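Long-range contacts in acetylxylan esterase (PDB 5BN1), which removes acetyl groups from the xylose backbone units of xylan and xylo-oligosaccharides as a homooctameric serine esterase: residues G13-T17 with R192-S196; R21-E27 with R55-I61; G63-L69 with I87-D93; W73-I78 with L120-T124; I132-P136 with V158-A162. The protein carries 1 engineered substitution. All coordinates share one frame. Where two conformers were deposited one is given. Numbering follows the deposited sequence.

Interaction 1. Residues G13-T17 with R192-S196; sequences GDSIT and RVHPS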
# COMPACT_ATOMS: atom_id res chain seq x y z
N GLY A 13 -23.85 -19.87 -1.46
CA GLY A 13 -24.64 -18.86 -0.89
C GLY A 13 -23.99 -17.50 -1.17
O GLY A 13 -23.30 -17.28 -2.14
N ASP A 14 -24.32 -16.57 -0.24
CA ASP A 14 -23.91 -15.14 -0.31
C ASP A 14 -22.73 -14.84 0.63
O ASP A 14 -21.99 -15.72 0.93
CB ASP A 14 -25.16 -14.31 -0.08
CG ASP A 14 -25.81 -14.59 1.20
OD1 ASP A 14 -25.14 -14.99 2.18
OD2 ASP A 14 -27.05 -14.53 1.29
N SER A 15 -22.66 -13.59 1.08
CA SER A 15 -21.53 -13.26 1.98
C SER A 15 -21.46 -14.07 3.23
O SER A 15 -20.37 -14.33 3.76
CB SER A 15 -21.54 -11.79 2.43
OG SER A 15 -22.80 -11.50 3.06
N ILE A 16 -22.55 -14.53 3.76
CA ILE A 16 -22.59 -15.31 5.03
C ILE A 16 -21.80 -16.57 4.80
O ILE A 16 -21.17 -17.09 5.73
CB ILE A 16 -24.04 -15.52 5.53
CG1 ILE A 16 -24.79 -14.20 5.64
CG2 ILE A 16 -23.99 -16.27 6.89
CD1 ILE A 16 -24.16 -13.13 6.46
N THR A 17 -21.94 -17.15 3.61
CA THR A 17 -21.26 -18.33 3.19
C THR A 17 -19.80 -18.00 2.81
O THR A 17 -18.86 -18.66 3.29
CB THR A 17 -22.04 -19.11 2.09
OG1 THR A 17 -23.29 -19.43 2.65
CG2 THR A 17 -21.28 -20.38 1.67
N ARG A 192 -27.87 -6.51 11.33
CA ARG A 192 -28.84 -7.59 11.39
C ARG A 192 -28.62 -8.67 10.40
O ARG A 192 -29.56 -9.53 10.31
CB ARG A 192 -30.31 -7.07 11.50
CG ARG A 192 -30.57 -6.22 12.74
CD ARG A 192 -31.98 -5.70 12.82
NE ARG A 192 -32.12 -4.48 11.96
CZ ARG A 192 -33.30 -3.92 11.63
NH1 ARG A 192 -34.37 -4.42 12.17
NH2 ARG A 192 -33.39 -2.87 10.86
N VAL A 193 -27.53 -8.70 9.68
CA VAL A 193 -27.24 -9.71 8.70
C VAL A 193 -25.91 -10.38 8.95
O VAL A 193 -25.82 -11.60 9.01
CB VAL A 193 -27.33 -9.15 7.31
CG1 VAL A 193 -26.80 -10.14 6.28
CG2 VAL A 193 -28.80 -8.76 7.04
N HIS A 194 -24.81 -9.59 9.01
CA HIS A 194 -23.46 -10.07 9.06
C HIS A 194 -23.04 -10.20 10.52
O HIS A 194 -22.80 -9.16 11.17
CB HIS A 194 -22.54 -9.10 8.38
CG HIS A 194 -22.83 -8.96 6.91
ND1 HIS A 194 -23.51 -7.93 6.40
CD2 HIS A 194 -22.57 -9.82 5.88
CE1 HIS A 194 -23.57 -8.05 5.09
NE2 HIS A 194 -23.09 -9.22 4.76
N PRO A 195 -22.96 -11.40 11.04
CA PRO A 195 -22.75 -11.55 12.45
C PRO A 195 -21.28 -11.71 12.91
O PRO A 195 -20.40 -11.90 12.09
CB PRO A 195 -23.56 -12.78 12.83
CG PRO A 195 -23.37 -13.58 11.71
CD PRO A 195 -23.26 -12.71 10.44
N SER A 196 -21.16 -11.56 14.20
CA SER A 196 -19.91 -11.84 14.89
C SER A 196 -19.56 -13.33 14.77
O SER A 196 -20.34 -14.22 14.29
CB SER A 196 -20.01 -11.64 16.39
OG SER A 196 -21.03 -12.34 17.00
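Gly13 stands two residues before the inferred nucleophile with phi 166° and psi -154°, angles at which a CB would be jammed against the preceding carbonyl, so glycine is called for. Asp14 is the N-cap of the short helix that follows: its OD1 accepts from Ile16 N at 3.1 Å, since a short acidic side chain can fold back to an amide at the helix start. Ser15 opens the helix and points its CA-to-CB bond toward the other segment, where OG lies 2.9 Å from His194 NE2 in a hydrogen bond whose donor may be either. The sequence Gly-Asp-Ser is the hallmark of GDSL (SGNH) hydrolases, and Ser15, His194 and Asp191 are the inferred catalytic triad; Asp191 OD2 holds His194 ND1 from the far side of the ring, and Pro195 completes the family's Asp-x-x-His-Pro signature. Ile16 is buried and supplies the apolar part of the contact. Its CD1 touches the backbone at Val193 O (3.4 Å, van der Waals) and reaches His194 CD2 at 3.7 Å, Val193 CG1 at 4.0 Å and Pro195 CD at 4.1 Å, filling the space beside the imidazole. Thr17 turns elsewhere, its OG1 hydrogen-bonded to Tyr37 OH.

Interaction 2. Residues R21-E27 with R55-I61; sequences RARPEGE and RVVNKGI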
# COMPACT_ATOMS: atom_id res chain seq x y z
N ARG A 21 -13.67 -16.36 1.40
CA ARG A 21 -13.15 -17.57 0.82
C ARG A 21 -12.28 -17.31 -0.41
O ARG A 21 -12.39 -16.29 -1.05
CB ARG A 21 -14.27 -18.59 0.60
CG ARG A 21 -15.28 -18.26 -0.44
CD ARG A 21 -14.82 -18.62 -1.80
NE ARG A 21 -15.87 -18.40 -2.74
CZ ARG A 21 -15.84 -18.81 -3.99
NH1 ARG A 21 -14.73 -19.35 -4.53
NH2 ARG A 21 -16.90 -18.70 -4.73
N ALA A 22 -11.39 -18.26 -0.67
CA ALA A 22 -10.46 -18.14 -1.88
C ALA A 22 -11.23 -18.32 -3.19
O ALA A 22 -12.02 -19.23 -3.31
CB ALA A 22 -9.43 -19.24 -1.79
N ARG A 23 -11.00 -17.39 -4.09
CA ARG A 23 -11.65 -17.35 -5.40
C ARG A 23 -10.59 -17.71 -6.48
O ARG A 23 -9.46 -17.21 -6.44
CB ARG A 23 -12.25 -16.02 -5.69
CG ARG A 23 -13.31 -15.66 -4.65
CD ARG A 23 -14.21 -14.64 -5.22
NE ARG A 23 -15.08 -14.08 -4.16
CZ ARG A 23 -15.94 -13.09 -4.37
NH1 ARG A 23 -16.06 -12.53 -5.57
NH2 ARG A 23 -16.73 -12.68 -3.38
N PRO A 24 -10.98 -18.59 -7.41
CA PRO A 24 -12.26 -19.23 -7.62
C PRO A 24 -12.50 -20.53 -6.87
O PRO A 24 -13.65 -20.95 -6.66
CB PRO A 24 -12.24 -19.54 -9.16
CG PRO A 24 -10.79 -19.91 -9.38
CD PRO A 24 -10.07 -18.82 -8.58
N GLU A 25 -11.41 -21.15 -6.40
CA GLU A 25 -11.41 -22.57 -6.03
C GLU A 25 -12.18 -22.80 -4.71
O GLU A 25 -12.85 -23.87 -4.51
CB GLU A 25 -9.96 -23.10 -5.90
CG GLU A 25 -8.97 -22.54 -6.93
CD GLU A 25 -8.38 -21.10 -6.65
OE1 GLU A 25 -8.61 -20.43 -5.55
OE2 GLU A 25 -7.67 -20.60 -7.58
N GLY A 26 -12.05 -21.87 -3.73
CA GLY A 26 -12.77 -22.11 -2.46
C GLY A 26 -12.48 -23.40 -1.66
O GLY A 26 -13.23 -23.91 -0.86
N GLU A 27 -11.19 -23.88 -1.80
CA GLU A 27 -10.81 -25.13 -1.19
C GLU A 27 -9.25 -25.17 -1.13
O GLU A 27 -8.58 -24.42 -1.87
CB GLU A 27 -11.34 -26.31 -2.09
CG GLU A 27 -11.35 -27.72 -1.50
CD GLU A 27 -11.71 -28.82 -2.50
OE1 GLU A 27 -11.62 -28.60 -3.74
OE2 GLU A 27 -12.06 -29.92 -2.03
N ARG A 55 -14.25 -33.75 2.12
CA ARG A 55 -13.60 -32.69 1.42
C ARG A 55 -14.67 -31.60 1.23
O ARG A 55 -15.76 -31.85 0.95
CB ARG A 55 -13.06 -33.08 0.06
CG ARG A 55 -12.50 -34.48 -0.07
CD ARG A 55 -12.30 -34.59 -1.59
NE ARG A 55 -12.15 -33.18 -2.06
CZ ARG A 55 -12.04 -32.79 -3.32
NH1 ARG A 55 -12.12 -33.67 -4.30
NH2 ARG A 55 -11.91 -31.51 -3.60
N VAL A 56 -14.29 -30.39 1.59
CA VAL A 56 -15.21 -29.23 1.62
C VAL A 56 -14.75 -28.14 0.73
O VAL A 56 -13.57 -27.78 0.65
CB VAL A 56 -15.44 -28.76 3.07
CG1 VAL A 56 -16.41 -27.56 3.12
CG2 VAL A 56 -15.94 -29.86 3.94
N VAL A 57 -15.71 -27.56 -0.05
CA VAL A 57 -15.50 -26.49 -0.98
C VAL A 57 -16.51 -25.34 -0.62
O VAL A 57 -17.65 -25.63 -0.30
CB VAL A 57 -15.78 -26.94 -2.44
CG1 VAL A 57 -15.40 -25.87 -3.40
CG2 VAL A 57 -15.04 -28.24 -2.77
N ASN A 58 -16.02 -24.10 -0.63
CA ASN A 58 -16.84 -22.94 -0.39
C ASN A 58 -16.97 -22.12 -1.60
O ASN A 58 -16.05 -21.51 -2.16
CB ASN A 58 -16.21 -22.10 0.75
CG ASN A 58 -17.13 -20.96 1.18
OD1 ASN A 58 -18.06 -20.57 0.48
ND2 ASN A 58 -16.79 -20.34 2.32
N LYS A 59 -18.19 -22.09 -2.16
CA LYS A 59 -18.56 -21.34 -3.34
C LYS A 59 -19.44 -20.12 -3.08
O LYS A 59 -20.10 -19.57 -3.97
CB LYS A 59 -19.17 -22.26 -4.46
CG LYS A 59 -18.11 -23.21 -5.00
CD LYS A 59 -17.08 -22.58 -5.82
CE LYS A 59 -16.24 -23.60 -6.62
NZ LYS A 59 -15.27 -22.93 -7.52
N GLY A 60 -19.43 -19.65 -1.83
CA GLY A 60 -20.17 -18.44 -1.49
C GLY A 60 -19.66 -17.23 -2.24
O GLY A 60 -18.39 -17.14 -2.46
N ILE A 61 -20.55 -16.31 -2.64
CA ILE A 61 -20.13 -15.06 -3.19
C ILE A 61 -20.94 -13.93 -2.60
O ILE A 61 -22.17 -13.88 -2.70
CB ILE A 61 -20.24 -15.08 -4.71
CG1 ILE A 61 -19.31 -16.12 -5.24
CG2 ILE A 61 -19.92 -13.75 -5.33
CD1 ILE A 61 -19.18 -16.17 -6.71
O HOH W 1 -11.51 -30.11 1.01
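Loop 21-27 is tied to strand 55-58 and the turn beyond it mainly by polar groups. Buried Arg21 suits its place because one guanidinium can serve several carbonyls: NE and NH2 both donate to Gly60 O, at 2.8 and 3.1 Å, while NH1 donates to Ala22 O (3.0 Å) and Pro24 O (2.9 Å) of its own loop. Pro24 O also accepts from Lys59 NZ at 2.7 Å, a reach that suits lysine. Asn58 N donates to Gly26 O at 2.8 Å; Gly26 has positive phi, and a CB on it would clash with Asn58 O. The Asn58 side chain forms an Asx turn, OD1 accepting from Gly60 N at 2.8 Å, and its ND2 is taken by Thr17 O and Leu33 O. Glu27 OE2 makes a salt bridge with Arg55 NH2, modelled very short at 2.2 Å, and joins Val56 N through water 1 (3.1 Å from OE2, 2.9 Å from N). Arg55 NH1 also pairs with Glu105 of a neighbouring subunit. Val57 bonds to Leu9 and Phe11 of strand 8-13, while the loop lies along the opposite edge, covering one of the two outermost strands of the chain's parallel sheet in this alpha/beta SGNH-hydrolase fold.

Interaction 3. Residues G63-L69 with I87-D93; sequences GNTVRDL and IMIGIND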
# COMPACT_ATOMS: atom_id res chain seq x y z
N GLY A 63 -23.01 -10.73 -1.94
CA GLY A 63 -24.02 -10.05 -2.69
C GLY A 63 -25.02 -10.89 -3.43
O GLY A 63 -25.94 -10.32 -4.00
N ASN A 64 -24.73 -12.16 -3.53
CA ASN A 64 -25.61 -12.99 -4.42
C ASN A 64 -27.04 -13.16 -3.91
O ASN A 64 -27.33 -13.24 -2.74
CB ASN A 64 -25.00 -14.39 -4.60
CG ASN A 64 -23.97 -14.54 -5.63
OD1 ASN A 64 -23.41 -13.55 -6.25
ND2 ASN A 64 -23.81 -15.75 -5.95
N THR A 65 -27.92 -13.21 -4.91
CA THR A 65 -29.30 -13.65 -4.77
C THR A 65 -29.36 -15.03 -5.46
O THR A 65 -28.43 -15.52 -6.05
CB THR A 65 -30.22 -12.72 -5.47
OG1 THR A 65 -29.94 -12.79 -6.91
CG2 THR A 65 -30.11 -11.28 -5.04
N VAL A 66 -30.55 -15.60 -5.41
CA VAL A 66 -30.69 -16.93 -6.09
C VAL A 66 -30.58 -16.76 -7.61
O VAL A 66 -30.21 -17.70 -8.32
CB VAL A 66 -32.00 -17.61 -5.66
CG1 VAL A 66 -33.24 -17.01 -6.34
CG2 VAL A 66 -31.91 -19.11 -5.98
N ARG A 67 -30.84 -15.58 -8.13
CA ARG A 67 -30.72 -15.30 -9.54
C ARG A 67 -29.23 -15.40 -9.91
O ARG A 67 -28.80 -15.98 -10.94
CB ARG A 67 -31.23 -13.95 -9.84
CG ARG A 67 -31.13 -13.57 -11.32
CD ARG A 67 -31.50 -12.10 -11.54
NE ARG A 67 -32.84 -11.70 -11.06
CZ ARG A 67 -33.21 -10.52 -10.62
NH1 ARG A 67 -32.28 -9.51 -10.45
NH2 ARG A 67 -34.43 -10.27 -10.29
N ASP A 68 -28.31 -14.89 -9.03
CA ASP A 68 -26.93 -15.06 -9.28
C ASP A 68 -26.47 -16.50 -9.14
O ASP A 68 -25.55 -16.93 -9.88
CB ASP A 68 -26.13 -14.19 -8.29
CG ASP A 68 -26.46 -12.74 -8.42
OD1 ASP A 68 -26.30 -12.16 -9.55
OD2 ASP A 68 -26.82 -12.06 -7.42
N LEU A 69 -27.01 -17.23 -8.19
CA LEU A 69 -26.71 -18.68 -8.10
C LEU A 69 -27.01 -19.40 -9.37
O LEU A 69 -26.20 -20.12 -9.87
CB LEU A 69 -27.42 -19.34 -6.96
CG LEU A 69 -27.15 -18.88 -5.55
CD1 LEU A 69 -27.60 -19.86 -4.51
CD2 LEU A 69 -25.70 -18.60 -5.27
N ILE A 87 -27.06 -25.11 0.45
CA ILE A 87 -27.50 -23.83 -0.11
C ILE A 87 -28.04 -22.98 1.02
O ILE A 87 -28.94 -23.33 1.76
CB ILE A 87 -28.63 -23.99 -1.19
CG1 ILE A 87 -28.13 -25.02 -2.20
CG2 ILE A 87 -29.00 -22.64 -1.76
CD1 ILE A 87 -29.32 -25.52 -3.06
N MET A 88 -27.54 -21.70 1.11
CA MET A 88 -28.14 -20.67 1.98
C MET A 88 -28.18 -19.39 1.19
O MET A 88 -27.23 -18.68 0.92
CB MET A 88 -27.38 -20.42 3.32
CG MET A 88 -28.15 -19.46 4.19
SD MET A 88 -27.70 -19.44 5.93
CE MET A 88 -25.94 -19.21 5.79
N ILE A 89 -29.44 -19.12 0.72
CA ILE A 89 -29.68 -17.97 -0.16
C ILE A 89 -31.05 -17.40 0.12
O ILE A 89 -31.97 -18.07 0.63
CB ILE A 89 -29.53 -18.35 -1.63
CG1 ILE A 89 -29.23 -17.16 -2.56
CG2 ILE A 89 -30.78 -19.21 -2.08
CD1 ILE A 89 -27.78 -16.66 -2.42
N GLY A 90 -31.16 -16.08 -0.08
CA GLY A 90 -32.43 -15.31 0.18
C GLY A 90 -32.24 -14.04 0.94
O GLY A 90 -33.06 -13.17 0.86
N ILE A 91 -31.15 -13.92 1.74
CA ILE A 91 -30.96 -12.67 2.43
C ILE A 91 -30.95 -11.47 1.51
O ILE A 91 -31.63 -10.49 1.78
CB ILE A 91 -29.69 -12.71 3.29
CG1 ILE A 91 -29.90 -13.60 4.50
CG2 ILE A 91 -29.33 -11.28 3.79
CD1 ILE A 91 -28.67 -13.93 5.33
N ASN A 92 -30.22 -11.53 0.40
CA ASN A 92 -30.08 -10.41 -0.50
C ASN A 92 -31.36 -10.23 -1.34
O ASN A 92 -31.79 -9.13 -1.62
CB ASN A 92 -28.90 -10.52 -1.35
CG ASN A 92 -27.63 -10.38 -0.52
OD1 ASN A 92 -27.51 -9.36 0.20
ND2 ASN A 92 -26.72 -11.22 -0.67
N ASP A 93 -31.97 -11.38 -1.71
CA ASP A 93 -33.23 -11.40 -2.44
C ASP A 93 -34.25 -10.52 -1.77
O ASP A 93 -35.03 -9.81 -2.42
CB ASP A 93 -33.70 -12.83 -2.56
CG ASP A 93 -32.65 -13.76 -3.09
OD1 ASP A 93 -31.54 -13.92 -2.44
OD2 ASP A 93 -32.80 -14.42 -4.16
O HOH W 2 -28.97 -14.08 -0.59
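This is a buried contact between two turns that follow sheet strands: the N-terminus of helix 66-78 packs against the end of strand 84-88 and the start of helix 91-99. Its apolar half centres on Ile89. Leu69 CD1 lies 3.7 Å from Ile89 CG1 and 4.2 Å from Ile87 CG2, and Val66 CG2 is 4.1 Å from Ile89 CG2, so branched aliphatic chains fill the space between helix and strand. In the polar half, Thr65 is the N-cap of its helix and forms a capping box with Asp68. Thr65 N donates to Asp68 OD2 at 3.0 Å. A weak return bond runs from Asp68 N to Thr65 OG1 at 3.4 Å. Asp93 adds a carboxylate from the other segment: OD2 accepts from Val66 N at 2.8 Å, satisfying an amide at the helix start. Asn92 ND2 donates to Asn64 O at 3.0 Å, and its OD1 is held by Arg96. Water 2 accepts from Gly90 N and Asn92 N (both 3.0 Å) and lies 2.8 Å from Asn64 O, to which it probably donates. Gly63 has positive phi, and at Gly90 a CB would be jammed against the preceding carbonyl, so glycine suits both. Gly63 and Asn92 are the inferred transition-state stabilisers; the Asn92 ND2 to Asn64 O bond joins Asn92 to the residue after Gly63, consistent with both lining the oxyanion hole of an SGNH hydrolase.

Interaction 4. Residues W73-I78 with L120-T124; sequences WEEDVI and LVLET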
# COMPACT_ATOMS: atom_id res chain seq x y z
N TRP A 73 -24.37 -21.73 -11.67
CA TRP A 73 -24.64 -23.03 -11.08
C TRP A 73 -23.84 -24.13 -11.85
O TRP A 73 -23.31 -25.04 -11.24
CB TRP A 73 -26.16 -23.37 -11.11
CG TRP A 73 -26.48 -24.45 -10.20
CD1 TRP A 73 -26.76 -25.79 -10.49
CD2 TRP A 73 -26.65 -24.33 -8.80
NE1 TRP A 73 -27.05 -26.44 -9.35
CE2 TRP A 73 -27.06 -25.56 -8.29
CE3 TRP A 73 -26.53 -23.22 -7.90
CZ2 TRP A 73 -27.30 -25.77 -6.98
CZ3 TRP A 73 -26.80 -23.42 -6.62
CH2 TRP A 73 -27.15 -24.67 -6.11
N GLU A 74 -23.80 -24.03 -13.17
CA GLU A 74 -23.13 -25.09 -13.90
C GLU A 74 -21.65 -25.14 -13.55
O GLU A 74 -21.14 -26.24 -13.29
CB GLU A 74 -23.27 -24.81 -15.42
CG GLU A 74 -22.68 -25.88 -16.33
CD GLU A 74 -23.18 -27.29 -16.09
OE1 GLU A 74 -22.29 -28.19 -16.13
OE2 GLU A 74 -24.43 -27.48 -15.85
N GLU A 75 -21.00 -24.01 -13.58
CA GLU A 75 -19.59 -23.95 -13.30
C GLU A 75 -19.28 -24.18 -11.84
O GLU A 75 -18.36 -24.88 -11.45
CB GLU A 75 -19.03 -22.69 -13.89
CG GLU A 75 -17.73 -22.11 -13.38
CD GLU A 75 -17.76 -20.58 -13.60
OE1 GLU A 75 -18.37 -19.80 -12.77
OE2 GLU A 75 -17.19 -20.16 -14.65
N ASP A 76 -20.06 -23.54 -10.96
CA ASP A 76 -19.69 -23.57 -9.53
C ASP A 76 -20.27 -24.64 -8.68
O ASP A 76 -19.77 -24.92 -7.56
CB ASP A 76 -20.02 -22.19 -8.85
CG ASP A 76 -19.14 -21.08 -9.30
OD1 ASP A 76 -18.11 -21.29 -10.05
OD2 ASP A 76 -19.36 -19.89 -8.96
N VAL A 77 -21.25 -25.39 -9.20
CA VAL A 77 -21.80 -26.48 -8.51
C VAL A 77 -21.64 -27.76 -9.36
O VAL A 77 -20.92 -28.65 -8.97
CB VAL A 77 -23.26 -26.29 -8.10
CG1 VAL A 77 -23.85 -27.42 -7.39
CG2 VAL A 77 -23.39 -25.00 -7.21
N ILE A 78 -22.39 -27.80 -10.46
CA ILE A 78 -22.43 -29.09 -11.23
C ILE A 78 -21.08 -29.57 -11.62
O ILE A 78 -20.77 -30.75 -11.36
CB ILE A 78 -23.36 -28.92 -12.48
CG1 ILE A 78 -24.76 -28.51 -12.09
CG2 ILE A 78 -23.41 -30.30 -13.20
CD1 ILE A 78 -25.44 -29.22 -11.07
N LEU A 120 -33.30 -25.21 -9.19
CA LEU A 120 -31.94 -25.58 -8.89
C LEU A 120 -31.94 -26.90 -8.08
O LEU A 120 -31.04 -27.72 -8.30
CB LEU A 120 -31.22 -24.44 -8.10
CG LEU A 120 -30.92 -23.28 -9.02
CD1 LEU A 120 -30.35 -22.14 -8.13
CD2 LEU A 120 -29.98 -23.47 -10.15
N VAL A 121 -32.78 -27.04 -7.12
CA VAL A 121 -32.82 -28.22 -6.25
C VAL A 121 -33.19 -29.43 -7.09
O VAL A 121 -32.55 -30.46 -7.02
CB VAL A 121 -33.68 -28.08 -5.07
CG1 VAL A 121 -33.79 -29.33 -4.28
CG2 VAL A 121 -33.14 -26.93 -4.15
N LEU A 122 -34.23 -29.26 -7.92
CA LEU A 122 -34.62 -30.45 -8.71
C LEU A 122 -33.64 -30.82 -9.71
O LEU A 122 -33.52 -32.09 -9.99
CB LEU A 122 -36.01 -30.10 -9.40
CG LEU A 122 -37.21 -29.97 -8.56
CD1 LEU A 122 -38.44 -29.43 -9.37
CD2 LEU A 122 -37.53 -31.28 -7.84
N GLU A 123 -32.91 -29.92 -10.33
CA GLU A 123 -31.88 -30.21 -11.32
C GLU A 123 -30.69 -30.94 -10.64
O GLU A 123 -30.01 -31.80 -11.23
CB GLU A 123 -31.38 -28.89 -12.00
CG GLU A 123 -30.10 -28.99 -12.81
CD GLU A 123 -29.47 -27.65 -13.20
OE1 GLU A 123 -30.10 -26.54 -13.02
OE2 GLU A 123 -28.32 -27.74 -13.70
N THR A 124 -30.38 -30.49 -9.44
CA THR A 124 -29.22 -30.96 -8.75
C THR A 124 -29.43 -32.34 -8.06
O THR A 124 -28.52 -33.17 -8.03
CB THR A 124 -28.78 -29.87 -7.68
OG1 THR A 124 -28.56 -28.66 -8.43
CG2 THR A 124 -27.48 -30.34 -7.00
O HOH W 3 -26.56 -26.24 -14.37
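Trp73 lays one face of its indole against Leu120: CD2 of the leucine sits 3.8 Å from the centroid of the Trp73 five-membered ring, 17° off the normal, a CH-pi contact, and 3.6 Å from Trp73 CG. At the ring edge NE1 donates to Thr124 OG1 at 2.8 Å, so the indole's one polar atom is satisfied within a largely apolar setting. Threonine suits this spot because its hydroxyl can do two things at once: OG1 accepts from the indole and donates to Leu120 O, one turn back, at 2.7 Å. The short helical segments run 12.3 Å apart at closest approach and cross at -58°, a wide spacing that a large aromatic side chain can bridge. Ile78 adds an aliphatic flank, its CD1 4.1 Å from Thr124 OG1. Helix 66-78 widens into a pi-type turn at residues 74-78, with Trp73 O accepting from both Val77 N (2.9 Å) and Ile78 N (3.0 Å). Toward solvent two acids face each other, Glu74 OE2 and Glu123 OE2 4.5 Å apart; water 3 lies between them, hydrogen-bonded to Glu74 OE2 at 2.9 Å and, unusually closely, to Glu123 OE2 at 2.4 Å. Beneath, the pair rests on the central parallel sheet: Trp73 and Val77 touch Ile12 of strand 8-13, while Val121 and Thr124 touch Ile131 of strand 130-134.

Interaction 5. Residues I132-P136 with V158-A162; sequences ILMTP and VKQIA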
# COMPACT_ATOMS: atom_id res chain seq x y z
N ILE A 132 -28.61 -29.93 1.31
CA ILE A 132 -29.01 -29.35 2.52
C ILE A 132 -29.47 -27.89 2.28
O ILE A 132 -28.73 -27.15 1.69
CB ILE A 132 -27.82 -29.21 3.56
CG1 ILE A 132 -27.16 -30.59 3.76
CG2 ILE A 132 -28.34 -28.71 4.88
CD1 ILE A 132 -25.74 -30.72 3.38
N LEU A 133 -30.75 -27.62 2.54
CA LEU A 133 -31.31 -26.30 2.33
C LEU A 133 -31.34 -25.64 3.66
O LEU A 133 -32.02 -25.95 4.60
CB LEU A 133 -32.78 -26.44 1.78
CG LEU A 133 -32.68 -26.84 0.34
CD1 LEU A 133 -34.11 -27.20 -0.11
CD2 LEU A 133 -32.26 -25.74 -0.56
N MET A 134 -30.57 -24.50 3.71
CA MET A 134 -30.62 -23.66 4.86
C MET A 134 -31.42 -22.42 4.58
O MET A 134 -31.30 -21.80 3.56
CB MET A 134 -29.18 -23.16 5.17
CG MET A 134 -28.17 -24.25 5.37
SD MET A 134 -26.38 -23.68 5.66
CE MET A 134 -26.63 -22.93 7.25
N THR A 135 -32.26 -22.05 5.49
CA THR A 135 -33.11 -20.85 5.32
C THR A 135 -32.20 -19.61 5.34
O THR A 135 -31.14 -19.66 5.99
CB THR A 135 -34.18 -20.61 6.39
OG1 THR A 135 -33.62 -20.48 7.72
CG2 THR A 135 -35.11 -21.85 6.48
N PRO A 136 -32.55 -18.59 4.60
CA PRO A 136 -32.02 -17.25 4.99
C PRO A 136 -32.47 -16.94 6.40
O PRO A 136 -33.29 -17.59 7.10
CB PRO A 136 -32.59 -16.39 3.89
CG PRO A 136 -34.02 -16.92 3.69
CD PRO A 136 -33.74 -18.39 3.69
N VAL A 158 -38.23 -22.15 1.50
CA VAL A 158 -37.16 -23.09 1.64
C VAL A 158 -37.62 -24.44 2.28
O VAL A 158 -37.17 -25.49 1.79
CB VAL A 158 -36.00 -22.38 2.40
CG1 VAL A 158 -34.88 -23.39 2.62
CG2 VAL A 158 -35.45 -21.20 1.57
N LYS A 159 -38.32 -24.32 3.35
CA LYS A 159 -38.82 -25.43 4.23
C LYS A 159 -39.69 -26.35 3.31
O LYS A 159 -39.45 -27.57 3.25
CB LYS A 159 -39.52 -24.95 5.39
CG LYS A 159 -39.94 -26.13 6.33
CD LYS A 159 -40.37 -25.65 7.67
CE LYS A 159 -40.40 -26.85 8.68
NZ LYS A 159 -40.87 -26.29 9.94
N GLN A 160 -40.50 -25.69 2.53
CA GLN A 160 -41.42 -26.50 1.66
C GLN A 160 -40.74 -27.13 0.50
O GLN A 160 -41.05 -28.36 0.20
CB GLN A 160 -42.61 -25.62 1.37
CG GLN A 160 -43.52 -25.19 2.53
CD GLN A 160 -44.14 -26.11 3.78
OE1 GLN A 160 -43.68 -27.24 4.12
NE2 GLN A 160 -45.10 -25.47 4.58
N ILE A 161 -39.77 -26.51 -0.10
CA ILE A 161 -38.91 -27.06 -1.12
C ILE A 161 -38.19 -28.29 -0.48
O ILE A 161 -38.02 -29.35 -1.10
CB ILE A 161 -38.00 -26.11 -1.85
CG1 ILE A 161 -38.81 -25.01 -2.69
CG2 ILE A 161 -37.06 -26.84 -2.75
CD1 ILE A 161 -38.01 -23.91 -3.20
N ALA A 162 -37.62 -28.11 0.69
CA ALA A 162 -36.85 -29.20 1.28
C ALA A 162 -37.78 -30.44 1.55
O ALA A 162 -37.37 -31.54 1.31
CB ALA A 162 -36.18 -28.79 2.57
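Val158 begins the part of helix 146-165 that lies over strand 130-134, the strand it follows in a beta-alpha-beta unit completed by strand 168-170. The segments run nearly antiparallel, at 167° with axes 8.5 Å apart, as expected when a helix carries the chain back along the sheet to start the next parallel strand. Val158 points its CA-to-CB bond toward the strand and spreads its two methyls over it: CG1 lies 3.8 Å from Leu133 CB, 4.0 Å from Met134 O and 4.1 Å from Thr135 CA, while CG2 meets Pro136 CD at 3.9 Å. A beta-branched residue suits this place, being short enough for close approach yet broad enough to touch four successive residues. Lys159 and Gln160 occupy the exposed side of the helix, where polar chains belong. Ile161 returns to the buried side; its CG2 sits 4.0 Å from Leu133 CD1, and Val121 of helix 110-124 also lines this space. Ala162, one turn on from Val158 and bonded to it through N to Val158 O at 2.9 Å, closes the contact. Its small side chain lets the helix come close to the strand and also touches Phe169 of strand 168-170. Leu133, the strand residue with the largest share in the contact, places CD1 3.7 Å from both the CA and the CB of Ala162.

Interactions 1 and 3 bring together most of the inferred active site, Ser15 and His194 from the first, Gly63 and Asn92 from the second, with Asp191 just outside; their centres are about 11 Å apart, and the Asn92 and Ser15 side chains about 5 Å. Interaction 2 joins interaction 1 through probable hydrogen bonds from Asn58 ND2 to Thr17 O (2.8 Å) and Ile61 N to Gly13 O (3.0 Å). Interactions 3 and 5 share the sheet, Met134 N probably bonding to Ile87 O at 2.8 Å. Interaction 4 shares helix 66-78 with interaction 3 but is centred about 22 Å from the centre of interaction 1. Along the chain, interactions 2 to 5 are nested inside interaction 1.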